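Local atomic coordinates of DUF7790 domain-containing protein (Leptospira interrogans serogroup Icterohaemorrhagiae serovar copenhageni, PDB entry 6ULO), a protein that is of unknown function but has a Rossmann-like DUF7790 domain, and is probably membrane-anchored. Residues I95-K109 with L131-V145. Sequence-based numbering, arbitrary orientation. Where two conformers were deposited one is given.
Sequences IVVHANTITILFLQK and LIQVSFSDPEVYKKV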
loop_
_atom_site.group_PDB
_atom_site.type_symbol
_atom_site.label_atom_id
_atom_site.label_comp_id
_atom_site.label_asym_id
_atom_site.label_seq_id
_atom_site.Cartn_x
_atom_site.Cartn_y
_atom_site.Cartn_z
ATOM N N ILE A 95 -10.873 -8.627 -5.208
ATOM C CA ILE A 95 -10.605 -7.874 -6.425
ATOM C C ILE A 95 -9.326 -7.072 -6.295
ATOM O O ILE A 95 -8.609 -6.887 -7.284
ATOM C CB ILE A 95 -11.806 -7.008 -6.865
ATOM C CG1 ILE A 95 -11.658 -6.642 -8.365
ATOM C CG2 ILE A 95 -11.932 -5.706 -6.026
ATOM C CD1 ILE A 95 -12.845 -5.835 -8.926
ATOM N N VAL A 96 -9.029 -6.565 -5.092
ATOM C CA VAL A 96 -7.811 -5.785 -4.900
ATOM C C VAL A 96 -6.579 -6.674 -5.029
ATOM O O VAL A 96 -5.617 -6.331 -5.720
ATOM C CB VAL A 96 -7.862 -5.076 -3.533
ATOM C CG1 VAL A 96 -6.527 -4.442 -3.216
ATOM C CG2 VAL A 96 -8.971 -4.040 -3.479
ATOM N N VAL A 97 -6.617 -7.860 -4.408
ATOM C CA VAL A 97 -5.497 -8.792 -4.476
ATOM C C VAL A 97 -5.242 -9.195 -5.919
ATOM O O VAL A 97 -4.101 -9.163 -6.397
ATOM C CB VAL A 97 -5.731 -10.011 -3.550
ATOM C CG1 VAL A 97 -4.553 -10.987 -3.651
ATOM C CG2 VAL A 97 -5.941 -9.563 -2.087
ATOM N N HIS A 98 -6.312 -9.485 -6.657
ATOM C CA HIS A 98 -6.146 -9.922 -8.040
ATOM C C HIS A 98 -5.730 -8.785 -8.957
ATOM O O HIS A 98 -4.907 -8.994 -9.848
ATOM C CB HIS A 98 -7.442 -10.552 -8.515
ATOM C CG HIS A 98 -7.611 -11.939 -8.001
ATOM N ND1 HIS A 98 -8.817 -12.599 -8.005
ATOM C CD2 HIS A 98 -6.697 -12.815 -7.519
ATOM C CE1 HIS A 98 -8.642 -13.825 -7.538
ATOM N NE2 HIS A 98 -7.363 -13.981 -7.238
ATOM N N ALA A 99 -6.278 -7.568 -8.765
ATOM C CA ALA A 99 -5.851 -6.452 -9.601
ATOM C C ALA A 99 -4.380 -6.150 -9.353
ATOM O O ALA A 99 -3.645 -5.827 -10.287
ATOM C CB ALA A 99 -6.742 -5.225 -9.375
ATOM N N ASN A 100 -3.922 -6.258 -8.106
ATOM C CA ASN A 100 -2.503 -6.062 -7.860
ATOM C C ASN A 100 -1.665 -7.127 -8.569
ATOM O O ASN A 100 -0.553 -6.847 -9.029
ATOM C CB ASN A 100 -2.227 -6.069 -6.358
ATOM C CG ASN A 100 -2.636 -4.778 -5.676
ATOM O OD1 ASN A 100 -2.621 -3.695 -6.302
ATOM N ND2 ASN A 100 -2.963 -4.856 -4.396
ATOM N N THR A 101 -2.160 -8.380 -8.597
ATOM C CA THR A 101 -1.466 -9.455 -9.305
ATOM C C THR A 101 -1.330 -9.120 -10.785
ATOM O O THR A 101 -0.271 -9.333 -11.384
ATOM C CB THR A 101 -2.232 -10.762 -9.104
ATOM O OG1 THR A 101 -2.264 -11.092 -7.712
ATOM C CG2 THR A 101 -1.595 -11.932 -9.904
ATOM N N ILE A 102 -2.386 -8.570 -11.380
ATOM C CA ILE A 102 -2.316 -8.117 -12.767
ATOM C C ILE A 102 -1.293 -7.002 -12.921
ATOM O O ILE A 102 -0.472 -7.024 -13.839
ATOM C CB ILE A 102 -3.708 -7.683 -13.261
ATOM C CG1 ILE A 102 -4.665 -8.877 -13.248
ATOM C CG2 ILE A 102 -3.594 -7.046 -14.651
ATOM C CD1 ILE A 102 -6.126 -8.475 -13.426
ATOM N N THR A 103 -1.328 -6.008 -12.031
ATOM C CA THR A 103 -0.365 -4.912 -12.116
ATOM C C THR A 103 1.075 -5.429 -12.094
ATOM O O THR A 103 1.926 -4.949 -12.865
ATOM C CB THR A 103 -0.646 -3.942 -10.974
ATOM O OG1 THR A 103 -1.773 -3.172 -11.343
ATOM C CG2 THR A 103 0.546 -3.027 -10.623
ATOM N N ILE A 104 1.366 -6.418 -11.236
ATOM C CA ILE A 104 2.725 -6.940 -11.171
ATOM C C ILE A 104 3.120 -7.615 -12.482
ATOM O O ILE A 104 4.245 -7.444 -12.972
ATOM C CB ILE A 104 2.843 -7.884 -9.955
ATOM C CG1 ILE A 104 2.696 -7.062 -8.672
ATOM C CG2 ILE A 104 4.148 -8.695 -9.991
ATOM C CD1 ILE A 104 2.349 -7.883 -7.442
ATOM N N LEU A 105 2.215 -8.403 -13.061
ATOM C CA LEU A 105 2.486 -9.018 -14.360
ATOM C C LEU A 105 2.758 -7.950 -15.407
ATOM O O LEU A 105 3.714 -8.059 -16.194
ATOM C CB LEU A 105 1.287 -9.869 -14.747
ATOM C CG LEU A 105 1.288 -10.484 -16.143
ATOM C CD1 LEU A 105 2.444 -11.472 -16.367
ATOM C CD2 LEU A 105 -0.089 -11.171 -16.394
ATOM N N PHE A 106 1.941 -6.880 -15.412
ATOM C CA PHE A 106 2.159 -5.816 -16.402
ATOM C C PHE A 106 3.497 -5.118 -16.178
ATOM O O PHE A 106 4.207 -4.821 -17.140
ATOM C CB PHE A 106 1.040 -4.790 -16.372
ATOM C CG PHE A 106 -0.304 -5.274 -16.837
ATOM C CD1 PHE A 106 -0.486 -6.513 -17.441
ATOM C CD2 PHE A 106 -1.419 -4.430 -16.675
ATOM C CE1 PHE A 106 -1.741 -6.901 -17.870
ATOM C CE2 PHE A 106 -2.675 -4.805 -17.101
ATOM C CZ PHE A 106 -2.837 -6.053 -17.721
ATOM N N LEU A 107 3.880 -4.881 -14.925
ATOM C CA LEU A 107 5.192 -4.295 -14.644
ATOM C C LEU A 107 6.310 -5.174 -15.179
ATOM O O LEU A 107 7.250 -4.681 -15.810
ATOM C CB LEU A 107 5.390 -4.103 -13.133
ATOM C CG LEU A 107 4.570 -2.965 -12.514
ATOM C CD1 LEU A 107 4.567 -3.127 -10.982
ATOM C CD2 LEU A 107 5.165 -1.606 -12.923
ATOM N N GLN A 108 6.233 -6.485 -14.909
ATOM C CA GLN A 108 7.262 -7.401 -15.399
ATOM C C GLN A 108 7.449 -7.303 -16.905
ATOM O O GLN A 108 8.578 -7.360 -17.392
ATOM C CB GLN A 108 6.920 -8.840 -15.008
ATOM C CG GLN A 108 7.050 -9.066 -13.491
ATOM C CD GLN A 108 6.482 -10.375 -13.048
ATOM O OE1 GLN A 108 5.661 -10.973 -13.750
ATOM N NE2 GLN A 108 6.902 -10.827 -11.875
ATOM N N LYS A 109 6.361 -7.145 -17.654
ATOM C CA LYS A 109 6.427 -7.177 -19.100
ATOM C C LYS A 109 6.625 -5.809 -19.727
ATOM O O LYS A 109 6.869 -5.733 -20.924
ATOM C CB LYS A 109 5.149 -7.815 -19.650
ATOM C CG LYS A 109 4.982 -9.273 -19.232
ATOM C CD LYS A 109 6.131 -10.127 -19.686
ATOM C CE LYS A 109 5.832 -11.576 -19.354
ATOM N NZ LYS A 109 6.879 -12.473 -19.859
ATOM N N LEU A 131 -2.015 -11.207 -22.822
ATOM C CA LEU A 131 -0.963 -11.524 -21.867
ATOM C C LEU A 131 -1.549 -12.248 -20.663
ATOM O O LEU A 131 -0.996 -13.257 -20.198
ATOM C CB LEU A 131 -0.268 -10.243 -21.424
ATOM C CG LEU A 131 0.740 -10.363 -20.288
ATOM C CD1 LEU A 131 1.845 -11.314 -20.675
ATOM C CD2 LEU A 131 1.310 -8.982 -19.959
ATOM N N ILE A 132 -2.692 -11.774 -20.154
ATOM C CA ILE A 132 -3.350 -12.495 -19.065
ATOM C C ILE A 132 -3.692 -13.913 -19.512
ATOM O O ILE A 132 -3.499 -14.881 -18.757
ATOM C CB ILE A 132 -4.594 -11.738 -18.569
ATOM C CG1 ILE A 132 -4.157 -10.468 -17.830
ATOM C CG2 ILE A 132 -5.457 -12.636 -17.668
ATOM C CD1 ILE A 132 -5.284 -9.453 -17.604
ATOM N N GLN A 133 -4.207 -14.061 -20.743
ATOM C CA GLN A 133 -4.627 -15.374 -21.235
ATOM C C GLN A 133 -3.506 -16.405 -21.157
ATOM O O GLN A 133 -3.749 -17.568 -20.807
ATOM C CB GLN A 133 -5.122 -15.242 -22.679
ATOM C CG GLN A 133 -5.636 -16.550 -23.283
ATOM C CD GLN A 133 -6.913 -17.037 -22.615
ATOM O OE1 GLN A 133 -7.689 -16.235 -22.108
ATOM N NE2 GLN A 133 -7.155 -18.338 -22.643
ATOM N N VAL A 134 -2.275 -16.011 -21.500
ATOM C CA VAL A 134 -1.162 -16.960 -21.518
ATOM C C VAL A 134 -0.488 -17.129 -20.163
ATOM O O VAL A 134 0.383 -18.003 -20.034
ATOM C CB VAL A 134 -0.101 -16.615 -22.586
ATOM C CG1 VAL A 134 -0.713 -16.644 -23.972
ATOM C CG2 VAL A 134 0.600 -15.301 -22.298
ATOM N N SER A 135 -0.851 -16.330 -19.151
ATOM C CA SER A 135 -0.107 -16.255 -17.895
ATOM C C SER A 135 -0.721 -17.041 -16.746
ATOM O O SER A 135 -0.095 -17.126 -15.688
ATOM C CB SER A 135 0.084 -14.786 -17.486
ATOM O OG SER A 135 0.848 -14.106 -18.477
ATOM N N PHE A 136 -1.898 -17.625 -16.932
ATOM C CA PHE A 136 -2.612 -18.326 -15.866
ATOM C C PHE A 136 -3.282 -19.553 -16.449
ATOM O O PHE A 136 -3.635 -19.574 -17.621
ATOM C CB PHE A 136 -3.728 -17.437 -15.267
ATOM C CG PHE A 136 -3.226 -16.140 -14.690
ATOM C CD1 PHE A 136 -2.769 -16.071 -13.384
ATOM C CD2 PHE A 136 -3.222 -14.989 -15.459
ATOM C CE1 PHE A 136 -2.309 -14.883 -12.858
ATOM C CE2 PHE A 136 -2.756 -13.795 -14.945
ATOM C CZ PHE A 136 -2.312 -13.754 -13.639
ATOM N N SER A 137 -3.529 -20.553 -15.595
ATOM C CA SER A 137 -4.401 -21.652 -16.006
ATOM C C SER A 137 -5.865 -21.267 -15.930
ATOM O O SER A 137 -6.690 -21.873 -16.613
ATOM C CB SER A 137 -4.169 -22.910 -15.150
ATOM O OG SER A 137 -2.933 -23.496 -15.490
ATOM N N ASP A 138 -6.208 -20.285 -15.085
ATOM C CA ASP A 138 -7.573 -19.778 -14.943
ATOM C C ASP A 138 -7.582 -18.291 -15.307
ATOM O O ASP A 138 -7.894 -17.421 -14.477
ATOM C CB ASP A 138 -8.142 -20.011 -13.542
ATOM C CG ASP A 138 -7.260 -19.466 -12.409
ATOM O OD1 ASP A 138 -6.073 -19.109 -12.612
ATOM O OD2 ASP A 138 -7.799 -19.449 -11.271
ATOM N N PRO A 139 -7.225 -17.942 -16.549
ATOM C CA PRO A 139 -7.081 -16.522 -16.861
ATOM C C PRO A 139 -8.371 -15.756 -16.787
ATOM O O PRO A 139 -8.304 -14.529 -16.624
ATOM C CB PRO A 139 -6.552 -16.541 -18.300
ATOM C CG PRO A 139 -7.118 -17.861 -18.864
ATOM C CD PRO A 139 -6.956 -18.803 -17.716
ATOM N N GLU A 140 -9.535 -16.397 -16.942
ATOM C CA GLU A 140 -10.775 -15.626 -16.921
ATOM C C GLU A 140 -11.003 -14.928 -15.581
ATOM O O GLU A 140 -11.629 -13.871 -15.546
ATOM C CB GLU A 140 -11.958 -16.529 -17.242
ATOM C CG GLU A 140 -13.220 -15.792 -17.645
ATOM C CD GLU A 140 -13.103 -14.979 -18.948
ATOM O OE1 GLU A 140 -12.164 -15.153 -19.758
ATOM O OE2 GLU A 140 -14.002 -14.141 -19.189
ATOM N N VAL A 141 -10.503 -15.490 -14.473
ATOM C CA VAL A 141 -10.593 -14.824 -13.176
ATOM C C VAL A 141 -9.997 -13.434 -13.295
ATOM O O VAL A 141 -10.563 -12.430 -12.814
ATOM C CB VAL A 141 -9.863 -15.664 -12.109
ATOM C CG1 VAL A 141 -9.700 -14.899 -10.815
ATOM C CG2 VAL A 141 -10.624 -16.987 -11.848
ATOM N N TYR A 142 -8.833 -13.353 -13.950
ATOM C CA TYR A 142 -8.081 -12.109 -14.062
ATOM C C TYR A 142 -8.601 -11.232 -15.186
ATOM O O TYR A 142 -8.576 -10.005 -15.050
ATOM C CB TYR A 142 -6.581 -12.425 -14.197
ATOM C CG TYR A 142 -6.129 -13.243 -13.005
ATOM C CD1 TYR A 142 -5.697 -12.638 -11.834
ATOM C CD2 TYR A 142 -6.208 -14.658 -13.037
ATOM C CE1 TYR A 142 -5.352 -13.414 -10.719
ATOM C CE2 TYR A 142 -5.881 -15.415 -11.953
ATOM C CZ TYR A 142 -5.439 -14.810 -10.811
ATOM O OH TYR A 142 -5.122 -15.633 -9.751
ATOM N N LYS A 143 -9.105 -11.819 -16.282
ATOM C CA LYS A 143 -9.694 -10.997 -17.334
ATOM C C LYS A 143 -10.925 -10.266 -16.821
ATOM O O LYS A 143 -11.148 -9.096 -17.156
ATOM C CB LYS A 143 -10.048 -11.844 -18.561
ATOM C CG LYS A 143 -8.850 -12.410 -19.263
ATOM C CD LYS A 143 -9.279 -13.283 -20.452
ATOM C CE LYS A 143 -8.615 -12.882 -21.718
ATOM N NZ LYS A 143 -9.032 -13.746 -22.857
ATOM N N LYS A 144 -11.738 -10.935 -15.996
ATOM C CA LYS A 144 -12.893 -10.274 -15.406
ATOM C C LYS A 144 -12.452 -9.115 -14.523
ATOM O O LYS A 144 -13.023 -8.026 -14.585
ATOM C CB LYS A 144 -13.701 -11.276 -14.581
ATOM C CG LYS A 144 -14.499 -12.305 -15.380
ATOM C CD LYS A 144 -15.254 -13.208 -14.399
ATOM C CE LYS A 144 -16.075 -14.238 -15.101
ATOM N NZ LYS A 144 -16.884 -13.574 -16.132
ATOM N N VAL A 145 -11.441 -9.341 -13.680
ATOM C CA VAL A 145 -10.914 -8.263 -12.837
ATOM C C VAL A 145 -10.400 -7.115 -13.696
ATOM O O VAL A 145 -10.679 -5.939 -13.409
ATOM C CB VAL A 145 -9.842 -8.789 -11.855
ATOM C CG1 VAL A 145 -9.150 -7.609 -11.151
ATOM C CG2 VAL A 145 -10.470 -9.711 -10.842
#
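The ring of Tyr142 turns its edge to one face of His98 in a T-shaped pair, centroids 4.8 Å apart and planes at 61°, with Tyr142 CE1 3.5 Å from His98 CD2. This is helix-on-helix packing on the flank of a Rossmann-like domain: helix 94-109 touches edge strand 191-195 through Val97 and Ile104, and the axes of segments 95-109 and 139-145 run at 97° and approach to 9.5 Å. Val145 CG2 lies at the imidazole edge, near its plane. Phe136 CE1 sits over the centre of one Tyr142 face, and Val141 CG1 covers the rim of the opposite face; Ile102 CG1 meets the tyrosine edge. Val145 is a knob in a hole formed by Ile95, His98, Ala99 and Ile102; its CG1, anti to the backbone N (chi1 171°), reaches to 3.8 Å from Ala99 CB. Farther along, Leu105 and Leu131 meet tip to tip, Leu105 CD2 4.1 Å from Leu131 CG, while Ile132 CD1 touches both Ile102 CG2 and Phe106 CZ. Trp120 packs edge-to-face with Phe106, tying helix 113-120 into this apolar layer. Beside Leu105, Ser135 OG donates to Leu131 O at 2.7 Å, approaching from above the carbonyl plane, and presents its oxygen 3.7 Å from Leu105 CD2.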